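Local coordinates for CPXV018 protein (Cowpox virus, PDB 4PDC) that probably acts as a secreted MHC class I-like decoy ligand that engages the NKG2D receptor of natural killer cells and helps the virus evade immune recognition, at residues Y82-F93 with G131-R139. The protein carries 2 engineered substitutions. Numbering follows the deposited sequence.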
ATOM      1  N   TYR E  82      14.626   8.136   5.844  1.00 13.87           N
ATOM      2  CA  TYR E  82      14.123   6.767   5.860  1.00 15.55           C
ATOM      3  C   TYR E  82      15.014   5.870   5.014  1.00 17.93           C
ATOM      4  O   TYR E  82      15.263   6.155   3.839  1.00 14.45           O
ATOM      5  CB  TYR E  82      12.679   6.697   5.355  1.00 13.17           C
ATOM      6  CG  TYR E  82      12.139   5.288   5.388  1.00 15.78           C
ATOM      7  CD1 TYR E  82      11.659   4.737   6.569  1.00 19.61           C
ATOM      8  CD2 TYR E  82      12.135   4.496   4.247  1.00 18.88           C
ATOM      9  CE1 TYR E  82      11.178   3.444   6.611  1.00 19.41           C
ATOM     10  CE2 TYR E  82      11.657   3.200   4.281  1.00 17.69           C
ATOM     11  CZ  TYR E  82      11.178   2.680   5.463  1.00 17.85           C
ATOM     12  OH  TYR E  82      10.701   1.388   5.505  1.00 17.84           O
ATOM     13  N   GLU E  83      15.490   4.787   5.623  1.00 15.98           N
ATOM     14  CA  GLU E  83      16.437   3.890   4.977  1.00 14.65           C
ATOM     15  C   GLU E  83      16.045   2.440   5.194  1.00 14.84           C
ATOM     16  O   GLU E  83      15.761   2.038   6.319  1.00 17.94           O
ATOM     17  CB  GLU E  83      17.849   4.127   5.520  1.00 18.04           C
ATOM     18  CG  GLU E  83      18.922   3.262   4.886  1.00 16.30           C
ATOM     19  CD  GLU E  83      20.251   3.375   5.603  1.00 22.72           C
ATOM     20  OE1 GLU E  83      20.468   2.602   6.559  1.00 20.02           O
ATOM     21  OE2 GLU E  83      21.072   4.236   5.219  1.00 20.27           O
ATOM     22  N   CYS E  84      16.025   1.663   4.113  1.00 15.34           N
ATOM     23  CA  CYS E  84      15.880   0.218   4.229  1.00 12.96           C
ATOM     24  C   CYS E  84      17.201  -0.423   3.817  1.00 19.15           C
ATOM     25  O   CYS E  84      17.938   0.112   2.985  1.00 15.77           O
ATOM     26  CB  CYS E  84      14.706  -0.305   3.391  1.00 16.84           C
ATOM     27  SG  CYS E  84      14.850  -0.188   1.591  1.00 23.13           S
ATOM     28  N   ASP E  85      17.495  -1.564   4.429  1.00 17.04           N
ATOM     29  CA  ASP E  85      18.777  -2.234   4.271  1.00 17.78           C
ATOM     30  C   ASP E  85      18.542  -3.712   3.993  1.00 19.08           C
ATOM     31  O   ASP E  85      17.840  -4.382   4.750  1.00 16.97           O
ATOM     32  CB  ASP E  85      19.623  -2.045   5.533  1.00 20.88           C
ATOM     33  CG  ASP E  85      20.991  -2.697   5.436  1.00 25.61           C
ATOM     34  OD1 ASP E  85      21.065  -3.945   5.390  1.00 20.93           O
ATOM     35  OD2 ASP E  85      21.996  -1.956   5.430  1.00 20.27           O
ATOM     36  N   TYR E  86      19.111  -4.207   2.898  1.00 18.50           N
ATOM     37  CA  TYR E  86      19.028  -5.627   2.564  1.00 19.06           C
ATOM     38  C   TYR E  86      20.421  -6.243   2.603  1.00 20.41           C
ATOM     39  O   TYR E  86      21.239  -6.035   1.703  1.00 20.32           O
ATOM     40  CB  TYR E  86      18.385  -5.828   1.195  1.00 18.28           C
ATOM     41  CG  TYR E  86      17.863  -7.228   0.972  1.00 18.94           C
ATOM     42  CD1 TYR E  86      16.899  -7.766   1.809  1.00 19.95           C
ATOM     43  CD2 TYR E  86      18.325  -8.005  -0.081  1.00 23.18           C
ATOM     44  CE1 TYR E  86      16.411  -9.039   1.612  1.00 20.65           C
ATOM     45  CE2 TYR E  86      17.840  -9.281  -0.288  1.00 25.96           C
ATOM     46  CZ  TYR E  86      16.880  -9.790   0.561  1.00 23.05           C
ATOM     47  OH  TYR E  86      16.393 -11.062   0.369  1.00 26.20           O
ATOM     48  N   THR E  87      20.670  -6.998   3.668  1.00 21.39           N
ATOM     49  CA  THR E  87      21.975  -7.579   3.949  1.00 20.93           C
ATOM     50  C   THR E  87      21.774  -8.998   4.461  1.00 21.34           C
ATOM     51  O   THR E  87      21.037  -9.211   5.424  1.00 19.84           O
ATOM     52  CB  THR E  87      22.751  -6.749   5.003  1.00 22.67           C
ATOM     53  OG1 THR E  87      22.877  -5.392   4.557  1.00 24.63           O
ATOM     54  CG2 THR E  87      24.137  -7.327   5.243  1.00 23.65           C
ATOM     55  N   ASP E  88      22.418  -9.964   3.815  1.00 22.89           N
ATOM     56  CA  ASP E  88      22.292 -11.366   4.211  1.00 23.19           C
ATOM     57  C   ASP E  88      20.822 -11.781   4.169  1.00 26.71           C
ATOM     58  O   ASP E  88      20.324 -12.455   5.069  1.00 23.26           O
ATOM     59  CB  ASP E  88      22.882 -11.580   5.610  1.00 25.03           C
ATOM     60  CG  ASP E  88      22.970 -13.048   5.995  1.00 28.16           C
ATOM     61  OD1 ASP E  88      23.217 -13.890   5.108  1.00 24.41           O
ATOM     62  OD2 ASP E  88      22.787 -13.353   7.192  1.00 26.54           O
ATOM     63  N   ASN E  89      20.130 -11.345   3.118  1.00 29.28           N
ATOM     64  CA  ASN E  89      18.717 -11.657   2.914  1.00 25.51           C
ATOM     65  C   ASN E  89      17.816 -11.205   4.060  1.00 23.64           C
ATOM     66  O   ASN E  89      16.680 -11.660   4.175  1.00 24.76           O
ATOM     67  CB  ASN E  89      18.536 -13.159   2.689  1.00 29.13           C
ATOM     68  CG  ASN E  89      19.327 -13.668   1.500  1.00 35.20           C
ATOM     69  OD1 ASN E  89      20.188 -14.536   1.639  1.00 40.38           O
ATOM     70  ND2 ASN E  89      19.040 -13.124   0.322  1.00 37.30           N
ATOM     71  N   LYS E  90      18.324 -10.309   4.901  1.00 20.99           N
ATOM     72  CA  LYS E  90      17.551  -9.773   6.018  1.00 22.61           C
ATOM     73  C   LYS E  90      17.214  -8.301   5.797  1.00 18.77           C
ATOM     74  O   LYS E  90      18.076  -7.497   5.430  1.00 17.15           O
ATOM     75  CB  LYS E  90      18.314  -9.954   7.329  1.00 24.56           C
ATOM     76  CG  LYS E  90      18.340 -11.396   7.812  1.00 35.41           C
ATOM     77  CD  LYS E  90      19.267 -11.578   9.004  1.00 45.55           C
ATOM     78  CE  LYS E  90      19.214 -13.005   9.528  1.00 46.80           C
ATOM     79  NZ  LYS E  90      19.466 -14.004   8.451  1.00 49.89           N
ATOM     80  N   SER E  91      15.947  -7.971   6.019  1.00 16.33           N
ATOM     81  CA  SER E  91      15.443  -6.617   5.839  1.00 17.73           C
ATOM     82  C   SER E  91      15.442  -5.875   7.167  1.00 18.63           C
ATOM     83  O   SER E  91      14.813  -6.321   8.123  1.00 17.42           O
ATOM     84  CB  SER E  91      14.026  -6.646   5.261  1.00 17.54           C
ATOM     85  OG  SER E  91      13.975  -7.372   4.047  1.00 20.05           O
ATOM     86  N   THR E  92      16.152  -4.751   7.224  1.00 17.55           N
ATOM     87  CA  THR E  92      16.153  -3.899   8.407  1.00 14.99           C
ATOM     88  C   THR E  92      15.917  -2.451   7.992  1.00 20.38           C
ATOM     89  O   THR E  92      16.172  -2.069   6.847  1.00 19.44           O
ATOM     90  CB  THR E  92      17.471  -4.011   9.201  1.00 18.36           C
ATOM     91  OG1 THR E  92      18.578  -3.700   8.351  1.00 17.75           O
ATOM     92  CG2 THR E  92      17.643  -5.417   9.757  1.00 21.31           C
ATOM     93  N   PHE E  93      15.417  -1.657   8.930  1.00 17.07           N
ATOM     94  CA  PHE E  93      14.964  -0.308   8.632  1.00 19.25           C
ATOM     95  C   PHE E  93      15.448   0.678   9.677  1.00 24.03           C
ATOM     96  O   PHE E  93      15.697   0.319  10.829  1.00 20.37           O
ATOM     97  CB  PHE E  93      13.438  -0.271   8.548  1.00 18.30           C
ATOM     98  CG  PHE E  93      12.866  -1.247   7.568  1.00 20.97           C
ATOM     99  CD1 PHE E  93      12.699  -0.896   6.238  1.00 19.39           C
ATOM    100  CD2 PHE E  93      12.508  -2.522   7.972  1.00 24.13           C
ATOM    101  CE1 PHE E  93      12.177  -1.797   5.333  1.00 18.89           C
ATOM    102  CE2 PHE E  93      11.984  -3.428   7.071  1.00 17.65           C
ATOM    103  CZ  PHE E  93      11.819  -3.065   5.750  1.00 24.23           C
ATOM    104  N   GLY E 131       7.732  -0.674   3.972  1.00 15.51           N
ATOM    105  CA  GLY E 131       9.076  -1.203   4.114  1.00 15.30           C
ATOM    106  C   GLY E 131       9.394  -2.302   3.115  1.00 17.27           C
ATOM    107  O   GLY E 131      10.486  -2.340   2.543  1.00 13.78           O
ATOM    108  N   GLU E 132       8.440  -3.203   2.905  1.00 11.94           N
ATOM    109  CA  GLU E 132       8.630  -4.293   1.961  1.00 16.34           C
ATOM    110  C   GLU E 132       8.834  -3.751   0.546  1.00 17.14           C
ATOM    111  O   GLU E 132       9.653  -4.272  -0.209  1.00 15.64           O
ATOM    112  CB  GLU E 132       7.443  -5.252   2.004  1.00 18.79           C
ATOM    113  CG  GLU E 132       7.688  -6.552   1.261  1.00 25.42           C
ATOM    114  CD  GLU E 132       6.573  -7.561   1.453  1.00 25.71           C
ATOM    115  OE1 GLU E 132       5.515  -7.192   2.011  1.00 23.82           O
ATOM    116  OE2 GLU E 132       6.763  -8.729   1.049  1.00 28.51           O
ATOM    117  N   ASP E 133       8.093  -2.702   0.196  1.00 14.43           N
ATOM    118  CA  ASP E 133       8.275  -2.034  -1.088  1.00 16.97           C
ATOM    119  C   ASP E 133       9.694  -1.484  -1.228  1.00 15.70           C
ATOM    120  O   ASP E 133      10.328  -1.640  -2.270  1.00 13.91           O
ATOM    121  CB  ASP E 133       7.265  -0.892  -1.262  1.00 15.21           C
ATOM    122  CG  ASP E 133       5.825  -1.371  -1.244  1.00 17.73           C
ATOM    123  OD1 ASP E 133       5.569  -2.526  -1.648  1.00 16.20           O
ATOM    124  OD2 ASP E 133       4.944  -0.581  -0.830  1.00 15.44           O
ATOM    125  N   CYS E 134      10.187  -0.841  -0.174  1.00 12.86           N
ATOM    126  CA  CYS E 134      11.515  -0.242  -0.197  1.00 12.73           C
ATOM    127  C   CYS E 134      12.585  -1.297  -0.456  1.00 14.86           C
ATOM    128  O   CYS E 134      13.530  -1.062  -1.208  1.00 15.23           O
ATOM    129  CB  CYS E 134      11.796   0.487   1.121  1.00 21.39           C
ATOM    130  SG  CYS E 134      13.432   1.254   1.224  1.00 23.37           S
ATOM    131  N   ILE E 135      12.423  -2.466   0.155  1.00 13.95           N
ATOM    132  CA  ILE E 135      13.370  -3.562  -0.024  1.00 13.37           C
ATOM    133  C   ILE E 135      13.311  -4.096  -1.454  1.00 14.47           C
ATOM    134  O   ILE E 135      14.339  -4.399  -2.058  1.00 12.81           O
ATOM    135  CB  ILE E 135      13.089  -4.718   0.968  1.00 18.31           C
ATOM    136  CG1 ILE E 135      13.299  -4.254   2.416  1.00 13.13           C
ATOM    137  CG2 ILE E 135      13.963  -5.938   0.655  1.00 19.91           C
ATOM    138  CD1 ILE E 135      14.745  -3.988   2.794  1.00 13.23           C
ATOM    139  N   MET E 136      12.104  -4.223  -1.994  1.00 14.36           N
ATOM    140  CA  MET E 136      11.945  -4.741  -3.347  1.00 16.92           C
ATOM    141  C   MET E 136      12.453  -3.730  -4.375  1.00 16.18           C
ATOM    142  O   MET E 136      13.045  -4.116  -5.387  1.00 14.50           O
ATOM    143  CB  MET E 136      10.484  -5.108  -3.610  1.00 17.85           C
ATOM    144  CG  MET E 136      10.004  -6.281  -2.766  1.00 16.72           C
ATOM    145  SD  MET E 136      10.879  -7.812  -3.137  1.00 24.82           S
ATOM    146  CE  MET E 136      10.093  -8.269  -4.679  1.00 72.84           C
ATOM    147  N   HIS E 137      12.231  -2.444  -4.119  1.00 11.58           N
ATOM    148  CA  HIS E 137      12.807  -1.401  -4.966  1.00 14.06           C
ATOM    149  C   HIS E 137      14.330  -1.444  -4.892  1.00 14.28           C
ATOM    150  O   HIS E 137      15.016  -1.343  -5.911  1.00 17.87           O
ATOM    151  CB  HIS E 137      12.314  -0.011  -4.561  1.00 12.00           C
ATOM    152  CG  HIS E 137      10.898   0.271  -4.953  1.00 16.23           C
ATOM    153  ND1 HIS E 137      10.450   1.541  -5.251  1.00 14.57           N
ATOM    154  CD2 HIS E 137       9.829  -0.547  -5.093  1.00 14.11           C
ATOM    155  CE1 HIS E 137       9.167   1.492  -5.557  1.00 19.48           C
ATOM    156  NE2 HIS E 137       8.765   0.236  -5.469  1.00 16.55           N
ATOM    157  N   LEU E 138      14.848  -1.590  -3.677  1.00 13.80           N
ATOM    158  CA  LEU E 138      16.288  -1.660  -3.449  1.00 14.11           C
ATOM    159  C   LEU E 138      16.920  -2.776  -4.278  1.00 14.94           C
ATOM    160  O   LEU E 138      17.902  -2.560  -4.979  1.00 16.40           O
ATOM    161  CB  LEU E 138      16.579  -1.867  -1.959  1.00 13.09           C
ATOM    162  CG  LEU E 138      18.007  -2.252  -1.565  1.00 15.68           C
ATOM    163  CD1 LEU E 138      19.022  -1.240  -2.084  1.00 19.57           C
ATOM    164  CD2 LEU E 138      18.117  -2.390  -0.053  1.00 16.15           C
ATOM    165  N   ARG E 139      16.341  -3.967  -4.206  1.00 15.03           N
ATOM    166  CA  ARG E 139      16.865  -5.106  -4.943  1.00 17.21           C
ATOM    167  C   ARG E 139      16.763  -4.880  -6.455  1.00 18.67           C
ATOM    168  O   ARG E 139      17.670  -5.233  -7.209  1.00 17.07           O
ATOM    169  CB  ARG E 139      16.122  -6.377  -4.527  1.00 17.26           C
ATOM    170  CG  ARG E 139      16.416  -6.794  -3.092  1.00 18.09           C
ATOM    171  CD  ARG E 139      15.577  -7.988  -2.665  1.00 22.76           C
ATOM    172  NE  ARG E 139      15.919  -9.191  -3.413  1.00 25.06           N
ATOM    173  CZ  ARG E 139      15.151 -10.272  -3.480  1.00 30.07           C
ATOM    174  NH1 ARG E 139      13.987 -10.306  -2.844  1.00 28.66           N
ATOM    175  NH2 ARG E 139      15.544 -11.320  -4.192  1.00 31.23           N
TER
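A disulfide, Cys84 SG to Cys134 SG at 2.1 Å, ties the strand 75-87 to the first turn of helix 131-146. Its C-S-S-C torsion of -84° is close to the relaxed value. Cys134 keeps SG anti to its backbone N (chi1 179°), which projects the sulfur out to the strand, and the same sulfur lies obliquely near the Tyr82 ring, 4.0 Å from CE2. Helix over antiparallel sheet, with this covalent link, is consistent with an MHC class I-like platform, whose alpha2 domain carries a comparable strand-to-helix bridge. Beyond the disulfide, Ile135 packs against the face of the hairpin that turns through a type I' turn at 87-90, reaching both of its strands: CG1 is 3.6 Å from Ser91 OG, while CG2 meets Tyr86 CD1, the two side chains crossing at about a right angle. Arg139 lays its CD over one face of the Tyr86 ring, 3.9 Å from the centroid, a CH-pi contact; its guanidinium, tilted 20° from the ring plane, is displaced toward Tyr86 OH, which lies over one of its faces, and NH2 has a weak ion pair with an acidic side chain of another protein's chain. Leu138 CD2 packs 3.7 Å from Tyr86 CB. At the helix start, Gly131 O sits at the edge of Phe93, 3.3 Å from CE1, and Tyr82 OH lies 3.4 Å from Gly131 CA.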